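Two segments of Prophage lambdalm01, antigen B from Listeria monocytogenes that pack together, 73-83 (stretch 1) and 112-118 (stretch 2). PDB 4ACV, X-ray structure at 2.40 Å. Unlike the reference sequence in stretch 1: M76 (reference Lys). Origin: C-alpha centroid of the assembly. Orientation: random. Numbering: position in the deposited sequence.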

ATOM      1  N   GLY B  73     -26.094  17.608 -13.509  1.00 25.45           N
ATOM      2  CA  GLY B  73     -25.037  17.246 -14.440  1.00 29.16           C
ATOM      3  C   GLY B  73     -24.265  15.972 -14.109  1.00 30.54           C
ATOM      4  O   GLY B  73     -23.988  15.166 -14.995  1.00 30.52           O
ATOM      5  N   VAL B  74     -23.909  15.785 -12.845  1.00 31.40           N
ATOM      6  CA  VAL B  74     -23.232  14.555 -12.418  1.00 33.60           C
ATOM      7  C   VAL B  74     -24.087  13.311 -12.686  1.00 27.56           C
ATOM      8  O   VAL B  74     -23.600  12.316 -13.205  1.00 28.81           O
ATOM      9  N   GLU B  75     -25.364  13.390 -12.335  1.00 27.18           N
ATOM     10  CA  GLU B  75     -26.306  12.302 -12.581  1.00 28.92           C
ATOM     11  C   GLU B  75     -26.591  12.066 -14.062  1.00 28.63           C
ATOM     12  O   GLU B  75     -26.836  10.933 -14.472  1.00 32.71           O
ATOM     13  N   MET B  76     -26.576  13.127 -14.862  1.00 19.92           N
ATOM     14  CA  MET B  76     -26.764  12.957 -16.292  1.00 24.44           C
ATOM     15  C   MET B  76     -25.641  12.062 -16.813  1.00 26.57           C
ATOM     16  O   MET B  76     -25.886  11.025 -17.430  1.00 24.37           O
ATOM     17  N   ILE B  77     -24.407  12.455 -16.526  1.00 27.34           N
ATOM     18  CA  ILE B  77     -23.257  11.705 -16.985  1.00 23.32           C
ATOM     19  C   ILE B  77     -23.327  10.284 -16.462  1.00 22.33           C
ATOM     20  O   ILE B  77     -23.178   9.316 -17.209  1.00 25.22           O
ATOM     21  N   ASP B  78     -23.570  10.177 -15.164  1.00 21.49           N
ATOM     22  CA  ASP B  78     -23.571   8.901 -14.474  1.00 20.93           C
ATOM     23  C   ASP B  78     -24.579   7.935 -15.098  1.00 25.31           C
ATOM     24  O   ASP B  78     -24.300   6.751 -15.280  1.00 24.74           O
ATOM     25  N   THR B  79     -25.758   8.449 -15.424  1.00 22.29           N
ATOM     26  CA  THR B  79     -26.826   7.619 -15.960  1.00 22.06           C
ATOM     27  C   THR B  79     -26.561   7.188 -17.403  1.00 26.44           C
ATOM     28  O   THR B  79     -26.845   6.054 -17.779  1.00 31.87           O
ATOM     29  N   LEU B  80     -26.020   8.090 -18.212  1.00 25.39           N
ATOM     30  CA  LEU B  80     -25.678   7.742 -19.583  1.00 28.60           C
ATOM     31  C   LEU B  80     -24.642   6.617 -19.634  1.00 26.24           C
ATOM     32  O   LEU B  80     -24.807   5.648 -20.373  1.00 21.37           O
ATOM     33  N   ILE B  81     -23.592   6.742 -18.833  1.00 25.14           N
ATOM     34  CA  ILE B  81     -22.537   5.740 -18.804  1.00 28.30           C
ATOM     35  C   ILE B  81     -23.087   4.360 -18.405  1.00 31.17           C
ATOM     36  O   ILE B  81     -22.739   3.347 -19.013  1.00 25.90           O
ATOM     37  N   GLN B  82     -23.961   4.327 -17.400  1.00 29.72           N
ATOM     38  CA  GLN B  82     -24.593   3.071 -16.993  1.00 33.77           C
ATOM     39  C   GLN B  82     -25.541   2.478 -18.038  1.00 33.03           C
ATOM     40  O   GLN B  82     -25.823   1.286 -18.005  1.00 29.75           O
ATOM     41  N   MET B  83     -26.054   3.318 -18.936  1.00 37.52           N
ATOM     42  CA  MET B  83     -26.935   2.877 -20.015  1.00 32.61           C
ATOM     43  C   MET B  83     -26.131   2.184 -21.110  1.00 33.64           C
ATOM     44  O   MET B  83     -26.691   1.564 -22.000  1.00 39.55           O
ATOM     45  N   HIS B 112     -15.080  19.649  -7.334  1.00 31.64           N
ATOM     46  CA  HIS B 112     -14.542  18.544  -8.094  1.00 26.02           C
ATOM     47  C   HIS B 112     -15.301  17.269  -7.756  1.00 28.61           C
ATOM     48  O   HIS B 112     -15.249  16.788  -6.626  1.00 28.11           O
ATOM     49  N   ALA B 113     -16.022  16.737  -8.738  1.00 29.64           N
ATOM     50  CA  ALA B 113     -16.731  15.471  -8.575  1.00 24.99           C
ATOM     51  C   ALA B 113     -16.053  14.356  -9.362  1.00 28.11           C
ATOM     52  O   ALA B 113     -15.761  14.490 -10.544  1.00 25.46           O
ATOM     53  N   LYS B 114     -15.809  13.250  -8.678  1.00 24.98           N
ATOM     54  CA  LYS B 114     -15.102  12.136  -9.251  1.00 21.55           C
ATOM     55  C   LYS B 114     -15.925  10.862  -9.085  1.00 24.87           C
ATOM     56  O   LYS B 114     -16.270  10.480  -7.971  1.00 23.96           O
ATOM     57  N   THR B 115     -16.227  10.210 -10.204  1.00 22.19           N
ATOM     58  CA  THR B 115     -17.029   8.995 -10.206  1.00 19.28           C
ATOM     59  C   THR B 115     -16.266   7.868 -10.889  1.00 19.25           C
ATOM     60  O   THR B 115     -15.868   7.992 -12.043  1.00 24.26           O
ATOM     61  N   SER B 116     -16.076   6.763 -10.183  1.00 21.63           N
ATOM     62  CA  SER B 116     -15.272   5.665 -10.700  1.00 18.61           C
ATOM     63  C   SER B 116     -16.096   4.481 -11.158  1.00 22.94           C
ATOM     64  O   SER B 116     -16.990   3.999 -10.454  1.00 27.60           O
ATOM     65  N   PHE B 117     -15.770   4.022 -12.361  1.00 20.22           N
ATOM     66  CA  PHE B 117     -16.459   2.911 -13.003  1.00 19.41           C
ATOM     67  C   PHE B 117     -15.552   1.733 -13.299  1.00 20.87           C
ATOM     68  O   PHE B 117     -14.333   1.870 -13.479  1.00 21.60           O
ATOM     69  N   GLU B 118     -16.174   0.570 -13.358  1.00 19.05           N
ATOM     70  CA  GLU B 118     -15.534  -0.617 -13.886  1.00 23.87           C
ATOM     71  C   GLU B 118     -16.471  -1.192 -14.920  1.00 23.19           C
ATOM     72  O   GLU B 118     -17.632  -1.453 -14.628  1.00 23.27           O
TER

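The helix of stretch 1 lies along the strand of stretch 2 in nearly the same N-to-C direction, with an angle of 16° between the axes and a closest approach of 10.4 Å. Such a small angle keeps the two elements in register over several residues: V74 is nearest A113 by CA position, D78 nearest T115, and I81 nearest F117. The helix thus presents residues spaced three or four apart, while the strand presents every second one, since A113, T115 and F117 point toward the helix and K114 points away. About 260 Å² is buried, counting both sides. No direct hydrogen bond crosses, so the contact rests on side-chain packing and one water.

G73 opens the stretch without a side chain and has no contact with the strand. V74 makes the first one. Its CA-to-CB bond points toward the strand, and with chi1 at 161° (t) its CG2 comes 3.8 Å from A113 CB, an apolar contact between two small side chains that are both buried. E75 and M76 are out of reach of the strand; M76, where the reference sequence has Lys, is exposed and touches a crystal neighbour. I77 (m, t) is buried but points sideways, and its side chain makes no contact, I77 CG2 remaining 5.8 Å from F117 CE2.

D78 is the polar element of the contact. Its CA-to-CB bond points sideways, yet the t rotamer (chi1 -167°) brings the carboxylate nearer the strand. There D78 OD1 lies 3.4 Å from T115 CG2 and 3.5 Å from F117 CZ, both van der Waals contacts with carbon. The same oxygen finds its polar partner in water 1, which donates a hydrogen bond to D78 OD1 at 2.6 Å and is also hydrogen-bonded to T115 OG1 at 2.8 Å. T115 has chi1 at -59° (m), and the water links the two side chains where no direct bond forms. The other carboxylate oxygen, D78 OD2, accepts a weak hydrogen bond from Q82 NE2 one turn later, at 2.9 Å with an N-H...acceptor angle of 125°.

T79 points away from the strand. Its hydroxyl is used within the helix instead, T79 OG1 donating to E75 O at 2.8 Å. L80 is likewise out of reach.

I81 (m, t) points toward the strand and meets F117, whose 84 Å² of covered surface is the largest share of any residue here. I81 CG2 sits 3.9 Å from the centroid of the F117 ring and only 7° off its normal, a CH-pi contact over the ring face. The other branch also packs against the ring, with I81 CD1 3.6 Å from F117 CE2. The ring is held at chi1 -68° (m) and chi2 -83°.

Q82 (m, t) points sideways and adds a smaller contact, Q82 CG lying 4.2 Å from F117 CE1. M83 is exposed and touches nothing in stretch 2.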

ATOM      1  CB  VAL B  74     -22.817  14.618 -10.920  1.00 23.59           C
ATOM      2  CG1 VAL B  74     -22.567  13.237 -10.368  1.00 18.15           C
ATOM      3  CG2 VAL B  74     -21.574  15.476 -10.761  1.00 27.03           C
ATOM      4  CB  GLU B  75     -27.624  12.541 -11.836  1.00 31.61           C
ATOM      5  CG  GLU B  75     -27.612  12.038 -10.403  1.00 45.43           C
ATOM      6  CD  GLU B  75     -28.954  12.199  -9.707  1.00 55.96           C
ATOM      7  OE1 GLU B  75     -29.720  13.116 -10.079  1.00 64.93           O
ATOM      8  OE2 GLU B  75     -29.240  11.410  -8.781  1.00 50.89           O
ATOM      9  CB  MET B  76     -26.791  14.311 -17.012  1.00 28.58           C
ATOM     10  CG  MET B  76     -26.846  14.237 -18.547  1.00 33.75           C
ATOM     11  SD  MET B  76     -27.491  15.754 -19.290  1.00 95.48           S
ATOM     12  CE  MET B  76     -26.813  15.734 -20.939  1.00 34.78           C
ATOM     13  CB  ILE B  77     -21.957  12.376 -16.522  1.00 25.95           C
ATOM     14  CG1 ILE B  77     -21.779  13.719 -17.243  1.00 26.20           C
ATOM     15  CG2 ILE B  77     -20.766  11.438 -16.750  1.00 24.44           C
ATOM     16  CD1 ILE B  77     -20.666  14.606 -16.691  1.00 20.36           C
ATOM     17  CB  ASP B  78     -23.920   9.129 -13.011  1.00 21.59           C
ATOM     18  CG  ASP B  78     -23.649   7.924 -12.154  1.00 30.28           C
ATOM     19  OD1 ASP B  78     -22.499   7.773 -11.709  1.00 29.62           O
ATOM     20  OD2 ASP B  78     -24.590   7.138 -11.907  1.00 35.35           O
ATOM     21  CB  THR B  79     -28.178   8.346 -15.871  1.00 25.36           C
ATOM     22  OG1 THR B  79     -28.477   8.626 -14.495  1.00 25.61           O
ATOM     23  CG2 THR B  79     -29.289   7.499 -16.484  1.00 20.03           C
ATOM     24  CB  LEU B  80     -25.189   8.970 -20.351  1.00 23.14           C
ATOM     25  CG  LEU B  80     -26.320   9.964 -20.645  1.00 31.01           C
ATOM     26  CD1 LEU B  80     -25.798  11.277 -21.244  1.00 22.19           C
ATOM     27  CD2 LEU B  80     -27.387   9.325 -21.537  1.00 23.50           C
ATOM     28  CB  ILE B  81     -21.385   6.169 -17.872  1.00 21.86           C
ATOM     29  CG1 ILE B  81     -20.691   7.423 -18.410  1.00 24.63           C
ATOM     30  CG2 ILE B  81     -20.384   5.065 -17.728  1.00 25.84           C
ATOM     31  CD1 ILE B  81     -19.727   8.054 -17.417  1.00 23.93           C
ATOM     32  CB  GLN B  82     -25.355   3.253 -15.686  1.00 34.90           C
ATOM     33  CG  GLN B  82     -24.475   3.483 -14.493  1.00 34.04           C
ATOM     34  CD  GLN B  82     -25.242   3.367 -13.213  1.00 32.66           C
ATOM     35  OE1 GLN B  82     -25.539   2.262 -12.765  1.00 37.89           O
ATOM     36  NE2 GLN B  82     -25.584   4.505 -12.616  1.00 23.73           N
ATOM     37  CB  MET B  83     -27.702   4.067 -20.609  1.00 36.13           C
ATOM     38  CG  MET B  83     -29.031   4.385 -19.925  1.00 40.02           C
ATOM     39  SD  MET B  83     -29.919   5.802 -20.658  1.00 74.60           S
ATOM     40  CE  MET B  83     -29.742   5.478 -22.412  1.00 99.29           C
ATOM     41  CB  HIS B 112     -13.046  18.378  -7.805  1.00 25.80           C
ATOM     42  CG  HIS B 112     -12.429  17.193  -8.486  1.00 33.13           C
ATOM     43  ND1 HIS B 112     -11.171  16.724  -8.176  1.00 36.15           N
ATOM     44  CD2 HIS B 112     -12.906  16.379  -9.461  1.00 26.00           C
ATOM     45  CE1 HIS B 112     -10.899  15.670  -8.927  1.00 30.86           C
ATOM     46  NE2 HIS B 112     -11.933  15.442  -9.713  1.00 29.16           N
ATOM     47  CB  ALA B 113     -18.183  15.601  -8.983  1.00 23.58           C
ATOM     48  CB  LYS B 114     -13.745  11.988  -8.568  1.00 16.24           C
ATOM     49  CG  LYS B 114     -12.944  10.836  -9.083  1.00 15.72           C
ATOM     50  CD  LYS B 114     -11.645  10.694  -8.317  1.00 20.27           C
ATOM     51  CE  LYS B 114     -10.918   9.436  -8.759  1.00 21.78           C
ATOM     52  NZ  LYS B 114      -9.615   9.302  -8.085  1.00 30.12           N
ATOM     53  CB  THR B 115     -18.350   9.218 -10.956  1.00 23.17           C
ATOM     54  OG1 THR B 115     -19.084  10.282 -10.334  1.00 26.58           O
ATOM     55  CG2 THR B 115     -19.178   7.931 -10.979  1.00 17.79           C
ATOM     56  CB  SER B 116     -14.209   5.230  -9.688  1.00 17.73           C
ATOM     57  OG  SER B 116     -13.259   6.270  -9.502  1.00 23.27           O
ATOM     58  CB  PHE B 117     -17.071   3.368 -14.328  1.00 19.01           C
ATOM     59  CG  PHE B 117     -18.212   4.332 -14.171  1.00 17.18           C
ATOM     60  CD1 PHE B 117     -19.501   3.864 -13.920  1.00 20.21           C
ATOM     61  CD2 PHE B 117     -18.004   5.698 -14.283  1.00 15.25           C
ATOM     62  CE1 PHE B 117     -20.565   4.748 -13.782  1.00 23.49           C
ATOM     63  CE2 PHE B 117     -19.061   6.590 -14.148  1.00 20.78           C
ATOM     64  CZ  PHE B 117     -20.344   6.114 -13.898  1.00 22.93           C
ATOM     65  CB  GLU B 118     -15.315  -1.653 -12.794  1.00 23.99           C
ATOM     66  CG  GLU B 118     -14.805  -2.972 -13.332  1.00 26.96           C
ATOM     67  CD  GLU B 118     -14.572  -3.985 -12.243  1.00 30.83           C
ATOM     68  OE1 GLU B 118     -15.521  -4.730 -11.907  1.00 34.10           O
ATOM     69  OE2 GLU B 118     -13.444  -4.028 -11.715  1.00 33.17           O
TER
HETATM   70  O   HOH W   1     -21.838   9.720 -10.079  1.00 24.80           O